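Local coordinates for penicillin-binding protein 2 (Pbp2) (Helicobacter pylori, PDB 5LP5) that probably cross-links peptidoglycan as a penicillin-binding transpeptidase of cell wall synthesis and cell shape, and forms a complex with MreC, at residues K250-L255 / V266-P271; E403-P409 / F437-Q443; V444-T448 / W544-F548; G454-T458 / L469-L473. All blocks are in the same frame, centred on the assembly; numbering follows the deposited sequence.

Interaction 1 of 4, residues K250-L255 / V266-P271; sequences KRGAIL and VAGSYP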
loop_
_atom_site.group_PDB
_atom_site.type_symbol
_atom_site.label_atom_id
_atom_site.label_comp_id
_atom_site.label_asym_id
_atom_site.label_seq_id
_atom_site.Cartn_x
_atom_site.Cartn_y
_atom_site.Cartn_z
ATOM N N LYS A 250 13.826 -29.507 -4.046
ATOM C CA LYS A 250 12.791 -30.489 -4.349
ATOM C C LYS A 250 11.580 -29.824 -4.990
ATOM O O LYS A 250 11.276 -28.668 -4.725
ATOM C CB LYS A 250 12.350 -31.201 -3.058
ATOM C CG LYS A 250 13.494 -31.628 -2.145
ATOM C CD LYS A 250 13.034 -32.495 -0.984
ATOM C CE LYS A 250 14.230 -33.118 -0.270
ATOM N NZ LYS A 250 14.772 -34.319 -0.970
ATOM N N ARG A 251 10.878 -30.552 -5.846
ATOM C CA ARG A 251 9.560 -30.112 -6.312
ATOM C C ARG A 251 8.495 -30.963 -5.650
ATOM O O ARG A 251 8.723 -32.118 -5.331
ATOM C CB ARG A 251 9.414 -30.220 -7.826
ATOM C CG ARG A 251 10.399 -29.365 -8.586
ATOM C CD ARG A 251 11.642 -30.160 -8.919
ATOM N NE ARG A 251 12.844 -29.359 -8.780
ATOM C CZ ARG A 251 14.052 -29.869 -8.587
ATOM N NH1 ARG A 251 14.231 -31.183 -8.504
ATOM N NH2 ARG A 251 15.099 -29.067 -8.481
ATOM N N GLY A 252 7.323 -30.374 -5.437
ATOM C CA GLY A 252 6.226 -31.090 -4.800
ATOM C C GLY A 252 5.346 -30.136 -4.035
ATOM O O GLY A 252 5.131 -29.013 -4.473
ATOM N N ALA A 253 4.830 -30.597 -2.901
ATOM C CA ALA A 253 3.884 -29.815 -2.119
ATOM C C ALA A 253 3.769 -30.329 -0.693
ATOM O O ALA A 253 3.914 -31.533 -0.450
ATOM C CB ALA A 253 2.523 -29.834 -2.772
ATOM N N ILE A 254 3.489 -29.407 0.230
ATOM C CA ILE A 254 3.369 -29.746 1.647
ATOM C C ILE A 254 2.267 -28.967 2.385
ATOM O O ILE A 254 2.059 -27.787 2.142
ATOM C CB ILE A 254 4.707 -29.581 2.377
ATOM C CG1 ILE A 254 4.555 -29.991 3.835
ATOM C CG2 ILE A 254 5.219 -28.152 2.264
ATOM C CD1 ILE A 254 5.889 -30.245 4.490
ATOM N N LEU A 255 1.578 -29.657 3.289
ATOM C CA LEU A 255 0.369 -29.132 3.905
ATOM C C LEU A 255 0.306 -29.509 5.349
ATOM O O LEU A 255 0.490 -30.658 5.694
ATOM C CB LEU A 255 -0.868 -29.724 3.235
ATOM C CG LEU A 255 -1.226 -29.235 1.835
ATOM C CD1 LEU A 255 -2.247 -30.172 1.207
ATOM C CD2 LEU A 255 -1.768 -27.815 1.919
ATOM N N VAL A 266 0.297 -24.518 6.878
ATOM C CA VAL A 266 1.238 -24.527 5.764
ATOM C C VAL A 266 0.523 -24.936 4.482
ATOM O O VAL A 266 -0.437 -25.697 4.509
ATOM C CB VAL A 266 2.383 -25.513 6.024
ATOM C CG1 VAL A 266 3.355 -25.536 4.864
ATOM C CG2 VAL A 266 3.105 -25.145 7.314
ATOM N N ALA A 267 1.005 -24.402 3.364
ATOM C CA ALA A 267 0.604 -24.791 2.010
ATOM C C ALA A 267 1.725 -24.364 1.051
ATOM O O ALA A 267 1.752 -23.237 0.520
ATOM C CB ALA A 267 -0.711 -24.154 1.627
ATOM N N GLY A 268 2.675 -25.264 0.859
ATOM C CA GLY A 268 3.765 -25.005 -0.045
ATOM C C GLY A 268 3.592 -25.706 -1.365
ATOM O O GLY A 268 3.137 -26.838 -1.405
ATOM N N SER A 269 3.960 -25.026 -2.446
ATOM C CA SER A 269 4.024 -25.646 -3.767
ATOM C C SER A 269 5.336 -25.276 -4.415
ATOM O O SER A 269 5.640 -24.102 -4.543
ATOM C CB SER A 269 2.859 -25.196 -4.663
ATOM O OG SER A 269 3.102 -25.554 -6.029
ATOM N N TYR A 270 6.095 -26.277 -4.856
ATOM C CA TYR A 270 7.506 -26.053 -5.192
ATOM C C TYR A 270 7.886 -26.514 -6.580
ATOM O O TYR A 270 7.722 -27.692 -6.921
ATOM C CB TYR A 270 8.402 -26.715 -4.151
ATOM C CG TYR A 270 8.053 -26.226 -2.780
ATOM C CD1 TYR A 270 8.588 -25.038 -2.290
ATOM C CD2 TYR A 270 7.130 -26.912 -1.985
ATOM C CE1 TYR A 270 8.239 -24.564 -1.024
ATOM C CE2 TYR A 270 6.773 -26.443 -0.727
ATOM C CZ TYR A 270 7.333 -25.269 -0.260
ATOM O OH TYR A 270 7.025 -24.795 0.975
ATOM N N PRO A 271 8.418 -25.584 -7.384
ATOM C CA PRO A 271 8.813 -24.230 -7.021
ATOM C C PRO A 271 7.707 -23.232 -6.746
ATOM O O PRO A 271 6.707 -23.224 -7.445
ATOM C CB PRO A 271 9.570 -23.733 -8.270
ATOM C CG PRO A 271 9.768 -24.900 -9.151
ATOM C CD PRO A 271 8.720 -25.887 -8.792
#
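Y270 does most of the side-chain work here. With chi1 in the m well, its ring folds back along its own strand, over G268, and turns the CE2 edge to I254 CG2 at 3.8 Å. The OH goes on to a hydrogen bond with D244. I254, tt, also sets its CG2 4.1 Å from V266 CG1. G268 suits its place beneath the Y270 ring: a CB there would clash with OH. The two strands form an antiparallel beta hairpin at one edge of the five-stranded transpeptidase sheet, G252 and I254 pairing with Y270 and G268 through four N-H...O bonds. G252, at phi 150°, takes a conformation that a side chain would obstruct. A253, S269, L255 and A267 occupy the other face; L255 (mt) lays CD2 3.8 Å from A267 CB, the small alanine accepting the larger leucine. S269 OG turns to the backbone of L299 and R301, while R251 reaches Y537 and the ring of Y295.

Interaction 2 of 4, residues E403-P409 / F437-Q443; sequences EFVGIVP and FLATPLQ
Two extended segments run antiparallel, joined by a single beta bridge that ties the loop between helices 380-389 and 411-418 to the start of helix 441-453 in the transpeptidase domain. E403 (chi1 and chi2 t) points its CA-to-CB bond toward the other segment; T396 OG1 holds its OE2, the amides of G397 and V398 its OE1, and L442 CD1 merely packs 4.1 Å from OE2. A water donates to E403 OE2 (2.6 Å) and F404 O (2.7 Å) and accepts from T440 OG1 (2.4 Å), linking both segments. F404 CB rests 3.9 Å from T440 CG2. G406, phi -87° and psi -152°, brings its CA 3.3 Å from L438 O; a CB would clash with that oxygen. I407 is the hydrogen-bonded partner of L438, CA atoms 5.2 Å apart: I407 N to L438 O and L438 N to I407 O are each 3.2 Å. Their CD1 atoms stand 4.4 Å apart, both side chains mt. V408 (t) sets CG2 4.0 Å from F437 CE1, and P409 CD lies 3.9 Å from F437 CG; F437 has chi1 t. T440 (p) is the N-cap of a capping box: its OG1 accepts from Q443 N (3.2 Å), and Q443 OE1 from T440 N (3.1 Å), while E394 O holds Q443 NE2. Helices 380-389 and 424-430 flank F437, and helix 411-418 covers I407.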
loop_
_atom_site.group_PDB
_atom_site.type_symbol
_atom_site.label_atom_id
_atom_site.label_comp_id
_atom_site.label_asym_id
_atom_site.label_seq_id
_atom_site.Cartn_x
_atom_site.Cartn_y
_atom_site.Cartn_z
ATOM N N GLU A 403 -10.322 -25.255 -7.555
ATOM C CA GLU A 403 -9.806 -26.500 -6.985
ATOM C C GLU A 403 -10.167 -27.692 -7.879
ATOM O O GLU A 403 -11.296 -27.815 -8.338
ATOM C CB GLU A 403 -10.355 -26.735 -5.592
ATOM C CG GLU A 403 -9.629 -27.848 -4.869
ATOM C CD GLU A 403 -10.322 -28.262 -3.600
ATOM O OE1 GLU A 403 -11.200 -27.508 -3.130
ATOM O OE2 GLU A 403 -9.983 -29.343 -3.081
ATOM N N PHE A 404 -9.198 -28.563 -8.125
ATOM C CA PHE A 404 -9.420 -29.753 -8.945
ATOM C C PHE A 404 -10.115 -30.858 -8.169
ATOM O O PHE A 404 -9.730 -31.168 -7.049
ATOM C CB PHE A 404 -8.086 -30.295 -9.454
ATOM C CG PHE A 404 -7.534 -29.559 -10.635
ATOM C CD1 PHE A 404 -8.100 -28.355 -11.071
ATOM C CD2 PHE A 404 -6.411 -30.044 -11.287
ATOM C CE1 PHE A 404 -7.580 -27.682 -12.150
ATOM C CE2 PHE A 404 -5.881 -29.360 -12.359
ATOM C CZ PHE A 404 -6.474 -28.188 -12.797
ATOM N N VAL A 405 -11.135 -31.450 -8.775
ATOM C CA VAL A 405 -11.651 -32.748 -8.326
ATOM C C VAL A 405 -10.786 -33.809 -8.937
ATOM O O VAL A 405 -10.174 -33.614 -10.004
ATOM C CB VAL A 405 -13.124 -33.032 -8.745
ATOM C CG1 VAL A 405 -14.067 -32.021 -8.098
ATOM C CG2 VAL A 405 -13.305 -33.065 -10.267
ATOM N N GLY A 406 -10.764 -34.953 -8.287
ATOM C CA GLY A 406 -9.954 -36.034 -8.794
ATOM C C GLY A 406 -10.664 -36.882 -9.821
ATOM O O GLY A 406 -11.536 -36.425 -10.556
ATOM N N ILE A 407 -10.232 -38.127 -9.864
ATOM C CA ILE A 407 -10.923 -39.176 -10.548
ATOM C C ILE A 407 -10.823 -40.384 -9.655
ATOM O O ILE A 407 -9.728 -40.891 -9.423
ATOM C CB ILE A 407 -10.246 -39.506 -11.887
ATOM C CG1 ILE A 407 -10.472 -38.367 -12.876
ATOM C CG2 ILE A 407 -10.797 -40.808 -12.455
ATOM C CD1 ILE A 407 -9.573 -38.442 -14.086
ATOM N N VAL A 408 -11.956 -40.822 -9.135
ATOM C CA VAL A 408 -12.043 -42.139 -8.515
ATOM C C VAL A 408 -12.586 -43.094 -9.573
ATOM O O VAL A 408 -13.798 -43.137 -9.820
ATOM C CB VAL A 408 -12.944 -42.146 -7.250
ATOM C CG1 VAL A 408 -13.188 -43.573 -6.762
ATOM C CG2 VAL A 408 -12.300 -41.323 -6.145
ATOM N N PRO A 409 -11.691 -43.857 -10.209
ATOM C CA PRO A 409 -12.137 -44.617 -11.362
ATOM C C PRO A 409 -13.151 -45.688 -10.979
ATOM O O PRO A 409 -12.961 -46.398 -9.985
ATOM C CB PRO A 409 -10.846 -45.252 -11.885
ATOM C CG PRO A 409 -9.999 -45.379 -10.669
ATOM C CD PRO A 409 -10.312 -44.185 -9.836
ATOM N N PHE A 437 -6.474 -43.657 -11.203
ATOM C CA PHE A 437 -6.798 -42.972 -9.930
ATOM C C PHE A 437 -5.911 -41.738 -9.770
ATOM O O PHE A 437 -4.688 -41.861 -9.803
ATOM C CB PHE A 437 -6.583 -43.933 -8.736
ATOM C CG PHE A 437 -7.316 -43.545 -7.446
ATOM C CD1 PHE A 437 -7.707 -42.240 -7.168
ATOM C CD2 PHE A 437 -7.593 -44.526 -6.490
ATOM C CE1 PHE A 437 -8.367 -41.932 -5.981
ATOM C CE2 PHE A 437 -8.250 -44.217 -5.310
ATOM C CZ PHE A 437 -8.636 -42.917 -5.053
ATOM N N LEU A 438 -6.543 -40.570 -9.602
ATOM C CA LEU A 438 -5.832 -39.301 -9.359
ATOM C C LEU A 438 -6.417 -38.447 -8.218
ATOM O O LEU A 438 -7.632 -38.295 -8.074
ATOM C CB LEU A 438 -5.809 -38.466 -10.631
ATOM C CG LEU A 438 -5.088 -39.074 -11.815
ATOM C CD1 LEU A 438 -5.294 -38.177 -13.029
ATOM C CD2 LEU A 438 -3.615 -39.266 -11.504
ATOM N N ALA A 439 -5.529 -37.872 -7.419
ATOM C CA ALA A 439 -5.942 -37.019 -6.327
ATOM C C ALA A 439 -5.020 -35.832 -6.215
ATOM O O ALA A 439 -3.949 -35.819 -6.815
ATOM C CB ALA A 439 -5.953 -37.799 -5.032
ATOM N N THR A 440 -5.482 -34.829 -5.461
ATOM C CA THR A 440 -4.710 -33.627 -5.117
ATOM C C THR A 440 -4.160 -33.807 -3.715
ATOM O O THR A 440 -4.777 -34.473 -2.896
ATOM C CB THR A 440 -5.588 -32.344 -5.149
ATOM O OG1 THR A 440 -6.748 -32.488 -4.295
ATOM C CG2 THR A 440 -6.034 -32.009 -6.582
ATOM N N PRO A 441 -2.979 -33.234 -3.431
ATOM C CA PRO A 441 -2.489 -33.199 -2.055
ATOM C C PRO A 441 -3.508 -32.705 -1.046
ATOM O O PRO A 441 -3.512 -33.182 0.080
ATOM C CB PRO A 441 -1.302 -32.254 -2.138
ATOM C CG PRO A 441 -0.755 -32.500 -3.495
ATOM C CD PRO A 441 -1.939 -32.789 -4.374
ATOM N N LEU A 442 -4.385 -31.791 -1.450
ATOM C CA LEU A 442 -5.489 -31.385 -0.576
ATOM C C LEU A 442 -6.420 -32.561 -0.220
ATOM O O LEU A 442 -6.777 -32.749 0.944
ATOM C CB LEU A 442 -6.272 -30.220 -1.182
ATOM C CG LEU A 442 -5.717 -28.812 -0.878
ATOM C CD1 LEU A 442 -6.448 -27.742 -1.697
ATOM C CD2 LEU A 442 -5.806 -28.438 0.588
ATOM N N GLN A 443 -6.796 -33.350 -1.215
ATOM C CA GLN A 443 -7.688 -34.496 -0.996
ATOM C C GLN A 443 -7.109 -35.470 0.016
ATOM O O GLN A 443 -7.820 -35.922 0.940
ATOM C CB GLN A 443 -8.016 -35.205 -2.329
ATOM C CG GLN A 443 -9.071 -34.440 -3.138
ATOM C CD GLN A 443 -9.346 -34.996 -4.519
ATOM O OE1 GLN A 443 -8.457 -35.518 -5.190
ATOM N NE2 GLN A 443 -10.595 -34.875 -4.951
HETATM O O HOH W 1 -8.845 -31.270 -4.449
#

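Interaction 3 of 4, residues V444-T448 / W544-F548; sequences VLAYT and WITAF
V444, chi1 t, pushes CG2 against the indole of W544, 3.4 Å from CH2, and lays CG1 3.8 Å from T546 CB. It lies in the turn 444-448 of helix 441-453, which crosses the extended segment 544-548 at -33°, with the axes 8.4 Å apart and running in roughly the same direction. W544, T546 and F548 direct their CA-to-CB bonds toward the helix, while I545 and A547 face away. The closest CA atoms, those of T448 and A547, are 6.6 Å apart. W544 has chi1 m and chi2 96°, and its NE1 is bonded to P308 O. T448, chi1 m, sets OG1 2.5 Å from T546 OG1, a very short hydrogen bond; T546 has chi1 t. T448 CG2 also sits 3.8 Å from A547 N. This is the helix-on-sheet packing of the penicillin-binding, beta-lactamase-like fold, and the strand lies beside 511-517, which carries a lysine, K513, of the probable active-site motifs. T448 OG1 donates to its own V444 O, 2.7 Å away, and T546 OG1 also bonds T559 OG1. Threonine suits both places: T448 packs its methyl on the strand backbone and T546 meets V444, while the hydroxyls link helix to sheet within a buried, largely apolar interface.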
loop_
_atom_site.group_PDB
_atom_site.type_symbol
_atom_site.label_atom_id
_atom_site.label_comp_id
_atom_site.label_asym_id
_atom_site.label_seq_id
_atom_site.Cartn_x
_atom_site.Cartn_y
_atom_site.Cartn_z
ATOM N N VAL A 444 -5.814 -35.765 -0.138
ATOM C CA VAL A 444 -5.112 -36.710 0.752
ATOM C C VAL A 444 -5.100 -36.190 2.191
ATOM O O VAL A 444 -5.332 -36.950 3.137
ATOM C CB VAL A 444 -3.670 -36.944 0.277
ATOM C CG1 VAL A 444 -2.923 -37.859 1.233
ATOM C CG2 VAL A 444 -3.659 -37.530 -1.128
ATOM N N LEU A 445 -4.839 -34.888 2.336
ATOM C CA LEU A 445 -4.832 -34.195 3.628
ATOM C C LEU A 445 -6.179 -34.243 4.339
ATOM O O LEU A 445 -6.234 -34.573 5.544
ATOM C CB LEU A 445 -4.419 -32.730 3.433
ATOM C CG LEU A 445 -4.495 -31.809 4.656
ATOM C CD1 LEU A 445 -3.325 -32.004 5.601
ATOM C CD2 LEU A 445 -4.563 -30.365 4.214
ATOM N N ALA A 446 -7.252 -33.880 3.631
ATOM C CA ALA A 446 -8.582 -33.898 4.229
ATOM C C ALA A 446 -8.924 -35.326 4.664
ATOM O O ALA A 446 -9.448 -35.572 5.767
ATOM C CB ALA A 446 -9.614 -33.381 3.248
ATOM N N TYR A 447 -8.616 -36.251 3.770
ATOM C CA TYR A 447 -8.794 -37.677 3.992
ATOM C C TYR A 447 -8.060 -38.138 5.244
ATOM O O TYR A 447 -8.654 -38.794 6.106
ATOM C CB TYR A 447 -8.312 -38.425 2.720
ATOM C CG TYR A 447 -7.880 -39.869 2.853
ATOM C CD1 TYR A 447 -8.793 -40.877 3.148
ATOM C CD2 TYR A 447 -6.560 -40.224 2.615
ATOM C CE1 TYR A 447 -8.396 -42.203 3.235
ATOM C CE2 TYR A 447 -6.146 -41.537 2.701
ATOM C CZ TYR A 447 -7.063 -42.532 3.009
ATOM O OH TYR A 447 -6.627 -43.842 3.061
ATOM N N THR A 448 -6.780 -37.788 5.362
ATOM C CA THR A 448 -5.991 -38.149 6.550
ATOM C C THR A 448 -6.583 -37.604 7.887
ATOM O O THR A 448 -6.535 -38.284 8.912
ATOM C CB THR A 448 -4.542 -37.656 6.404
ATOM O OG1 THR A 448 -3.996 -38.153 5.181
ATOM C CG2 THR A 448 -3.695 -38.100 7.587
ATOM N N TRP A 544 4.829 -40.168 -1.635
ATOM C CA TRP A 544 3.824 -39.647 -0.722
ATOM C C TRP A 544 4.167 -40.023 0.713
ATOM O O TRP A 544 4.844 -41.029 0.965
ATOM C CB TRP A 544 2.442 -40.239 -1.017
ATOM C CG TRP A 544 1.684 -39.643 -2.160
ATOM C CD1 TRP A 544 1.633 -40.108 -3.443
ATOM C CD2 TRP A 544 0.837 -38.495 -2.121
ATOM N NE1 TRP A 544 0.818 -39.320 -4.202
ATOM C CE2 TRP A 544 0.313 -38.321 -3.419
ATOM C CE3 TRP A 544 0.476 -37.589 -1.122
ATOM C CZ2 TRP A 544 -0.544 -37.277 -3.741
ATOM C CZ3 TRP A 544 -0.387 -36.565 -1.439
ATOM C CH2 TRP A 544 -0.885 -36.414 -2.732
ATOM N N ILE A 545 3.670 -39.208 1.642
ATOM C CA ILE A 545 3.577 -39.553 3.054
ATOM C C ILE A 545 2.556 -38.609 3.670
ATOM O O ILE A 545 2.630 -37.398 3.497
ATOM C CB ILE A 545 4.933 -39.441 3.782
ATOM C CG1 ILE A 545 4.812 -39.876 5.252
ATOM C CG2 ILE A 545 5.504 -38.030 3.653
ATOM C CD1 ILE A 545 6.122 -40.301 5.878
ATOM N N THR A 546 1.569 -39.178 4.346
ATOM C CA THR A 546 0.574 -38.391 5.052
ATOM C C THR A 546 0.556 -38.926 6.466
ATOM O O THR A 546 1.028 -40.001 6.718
ATOM C CB THR A 546 -0.797 -38.469 4.365
ATOM O OG1 THR A 546 -1.658 -37.450 4.873
ATOM C CG2 THR A 546 -1.434 -39.826 4.573
ATOM N N ALA A 547 0.067 -38.141 7.406
ATOM C CA ALA A 547 0.239 -38.465 8.828
ATOM C C ALA A 547 -0.590 -37.557 9.735
ATOM O O ALA A 547 -0.843 -36.408 9.384
ATOM C CB ALA A 547 1.718 -38.381 9.212
ATOM N N PHE A 548 -1.015 -38.086 10.885
ATOM C CA PHE A 548 -1.650 -37.274 11.929
ATOM C C PHE A 548 -0.888 -37.307 13.261
ATOM O O PHE A 548 -0.155 -38.257 13.574
ATOM C CB PHE A 548 -3.106 -37.664 12.137
ATOM C CG PHE A 548 -3.302 -39.019 12.738
ATOM C CD1 PHE A 548 -3.421 -39.172 14.103
ATOM C CD2 PHE A 548 -3.421 -40.140 11.930
ATOM C CE1 PHE A 548 -3.634 -40.422 14.660
ATOM C CE2 PHE A 548 -3.641 -41.389 12.474
ATOM C CZ PHE A 548 -3.748 -41.530 13.846
#

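Interaction 4 of 4, residues G454-T458 / L469-L473; sequences GKLAT and LKDPL
Two backbone hydrogen bonds between one pair of residues define this contact. L456 N donates to K470 O at 2.8 Å with an angle of 170°, and K470 N donates to L456 O at 3.0 Å and 162°, so the amide and carbonyl of both residues are satisfied across the gap. L456 and K470 are thus an antiparallel hydrogen-bonded pair with CA atoms 5.0 Å apart. Flanking them in register are K455 opposite D471 (CA-CA 5.3 Å) and A457 opposite L469 (5.2 Å). The end-to-end directions differ by 135°, and the arrangement is a lone beta bridge within the connection from helix 441-453 to helix 475-493 of the transpeptidase domain, rather than part of its central sheet. G454 leaves the first helix at phi 92° and psi -6°, angles at which a CB would jam against the preceding carbonyl, so glycine fits. K455, all extended after an m chi1, brings CB 3.7 Å from K470 O. L456 (tp) packs CB 4.2 Å from P472 CD and otherwise meets A446 and L450 of the helix. L469 (mt) lays CD2 4.0 Å from A457 CB, and K470 runs its aliphatic chain along T458, CE 3.4 Å from OG1. D471 OD2 is neutralised by a salt bridge to K478 at the start of helix 475-493, and T458 O is bonded to H460 ND1.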
loop_
_atom_site.group_PDB
_atom_site.type_symbol
_atom_site.label_atom_id
_atom_site.label_comp_id
_atom_site.label_asym_id
_atom_site.label_seq_id
_atom_site.Cartn_x
_atom_site.Cartn_y
_atom_site.Cartn_z
ATOM N N GLY A 454 -12.347 -38.642 12.737
ATOM C CA GLY A 454 -13.697 -39.204 12.619
ATOM C C GLY A 454 -14.669 -38.246 11.951
ATOM O O GLY A 454 -15.833 -38.607 11.643
ATOM N N LYS A 455 -14.185 -37.025 11.705
ATOM C CA LYS A 455 -14.943 -36.024 10.962
ATOM C C LYS A 455 -14.042 -35.287 9.983
ATOM O O LYS A 455 -12.811 -35.250 10.153
ATOM C CB LYS A 455 -15.655 -35.064 11.917
ATOM C CG LYS A 455 -16.735 -35.764 12.731
ATOM C CD LYS A 455 -17.409 -34.827 13.700
ATOM C CE LYS A 455 -18.267 -35.597 14.688
ATOM N NZ LYS A 455 -19.302 -34.717 15.309
ATOM N N LEU A 456 -14.687 -34.716 8.964
ATOM C CA LEU A 456 -14.011 -34.191 7.764
ATOM C C LEU A 456 -13.870 -32.667 7.739
ATOM O O LEU A 456 -14.855 -31.924 7.695
ATOM C CB LEU A 456 -14.767 -34.637 6.506
ATOM C CG LEU A 456 -14.134 -34.280 5.156
ATOM C CD1 LEU A 456 -12.787 -34.971 4.968
ATOM C CD2 LEU A 456 -15.094 -34.638 4.032
ATOM N N ALA A 457 -12.634 -32.211 7.734
ATOM C CA ALA A 457 -12.365 -30.788 7.768
ATOM C C ALA A 457 -12.385 -30.222 6.364
ATOM O O ALA A 457 -11.857 -30.829 5.440
ATOM C CB ALA A 457 -11.001 -30.546 8.398
ATOM N N THR A 458 -12.999 -29.061 6.205
ATOM C CA THR A 458 -12.837 -28.267 4.985
ATOM C C THR A 458 -11.590 -27.391 5.143
ATOM O O THR A 458 -11.627 -26.437 5.943
ATOM C CB THR A 458 -14.056 -27.358 4.746
ATOM O OG1 THR A 458 -15.211 -28.165 4.519
ATOM C CG2 THR A 458 -13.851 -26.470 3.560
ATOM N N LEU A 469 -17.381 -28.658 10.417
ATOM C CA LEU A 469 -16.934 -29.993 10.083
ATOM C C LEU A 469 -18.075 -30.742 9.433
ATOM O O LEU A 469 -19.240 -30.421 9.651
ATOM C CB LEU A 469 -16.481 -30.743 11.330
ATOM C CG LEU A 469 -15.213 -30.237 11.997
ATOM C CD1 LEU A 469 -14.946 -31.046 13.257
ATOM C CD2 LEU A 469 -14.035 -30.325 11.036
ATOM N N LYS A 470 -17.719 -31.744 8.636
ATOM C CA LYS A 470 -18.690 -32.596 7.963
ATOM C C LYS A 470 -18.612 -34.025 8.482
ATOM O O LYS A 470 -17.526 -34.524 8.807
ATOM C CB LYS A 470 -18.424 -32.583 6.468
ATOM C CG LYS A 470 -18.430 -31.195 5.892
ATOM C CD LYS A 470 -17.735 -31.163 4.560
ATOM C CE LYS A 470 -18.078 -29.876 3.839
ATOM N NZ LYS A 470 -17.600 -29.920 2.431
ATOM N N ASP A 471 -19.764 -34.692 8.526
ATOM C CA ASP A 471 -19.869 -36.039 9.094
ATOM C C ASP A 471 -20.386 -37.049 8.065
ATOM O O ASP A 471 -21.524 -37.496 8.144
ATOM C CB ASP A 471 -20.777 -36.017 10.339
ATOM C CG ASP A 471 -20.642 -37.263 11.188
ATOM O OD1 ASP A 471 -19.701 -38.067 10.958
ATOM O OD2 ASP A 471 -21.479 -37.430 12.098
ATOM N N PRO A 472 -19.531 -37.434 7.105
ATOM C CA PRO A 472 -19.946 -38.326 6.025
ATOM C C PRO A 472 -19.844 -39.816 6.371
ATOM O O PRO A 472 -19.926 -40.655 5.472
ATOM C CB PRO A 472 -18.967 -37.970 4.898
ATOM C CG PRO A 472 -17.725 -37.543 5.608
ATOM C CD PRO A 472 -18.114 -37.048 6.974
ATOM N N LEU A 473 -19.680 -40.144 7.651
ATOM C CA LEU A 473 -19.562 -41.529 8.077
ATOM C C LEU A 473 -20.707 -42.009 8.957
ATOM O O LEU A 473 -21.298 -41.233 9.710
ATOM C CB LEU A 473 -18.244 -41.726 8.800
ATOM C CG LEU A 473 -16.989 -41.508 7.967
ATOM C CD1 LEU A 473 -15.757 -41.736 8.837
ATOM C CD2 LEU A 473 -16.960 -42.450 6.780
#

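Interactions 1 and 3 are buried and reach the same central sheet, one as strand pairing at its edge, the other as a helix packed on it; interactions 2 and 4 are partly exposed loop contacts, each with a single antiparallel bridge. Helix 441-453 connects most of them: interaction 2 caps its start, interaction 3 uses its next turn, and interaction 4 follows its end. L255 of interaction 1 packs on P441, L442 and L445, W544 of interaction 3 on P441, and A446 on L456 of interaction 4. Interaction 1 rests on four backbone hydrogen bonds with aromatic and aliphatic packing, interaction 2 admits a water, interaction 3 buries paired hydroxyls, and interaction 4 relies on backbone bonds beneath exposed charged side chains.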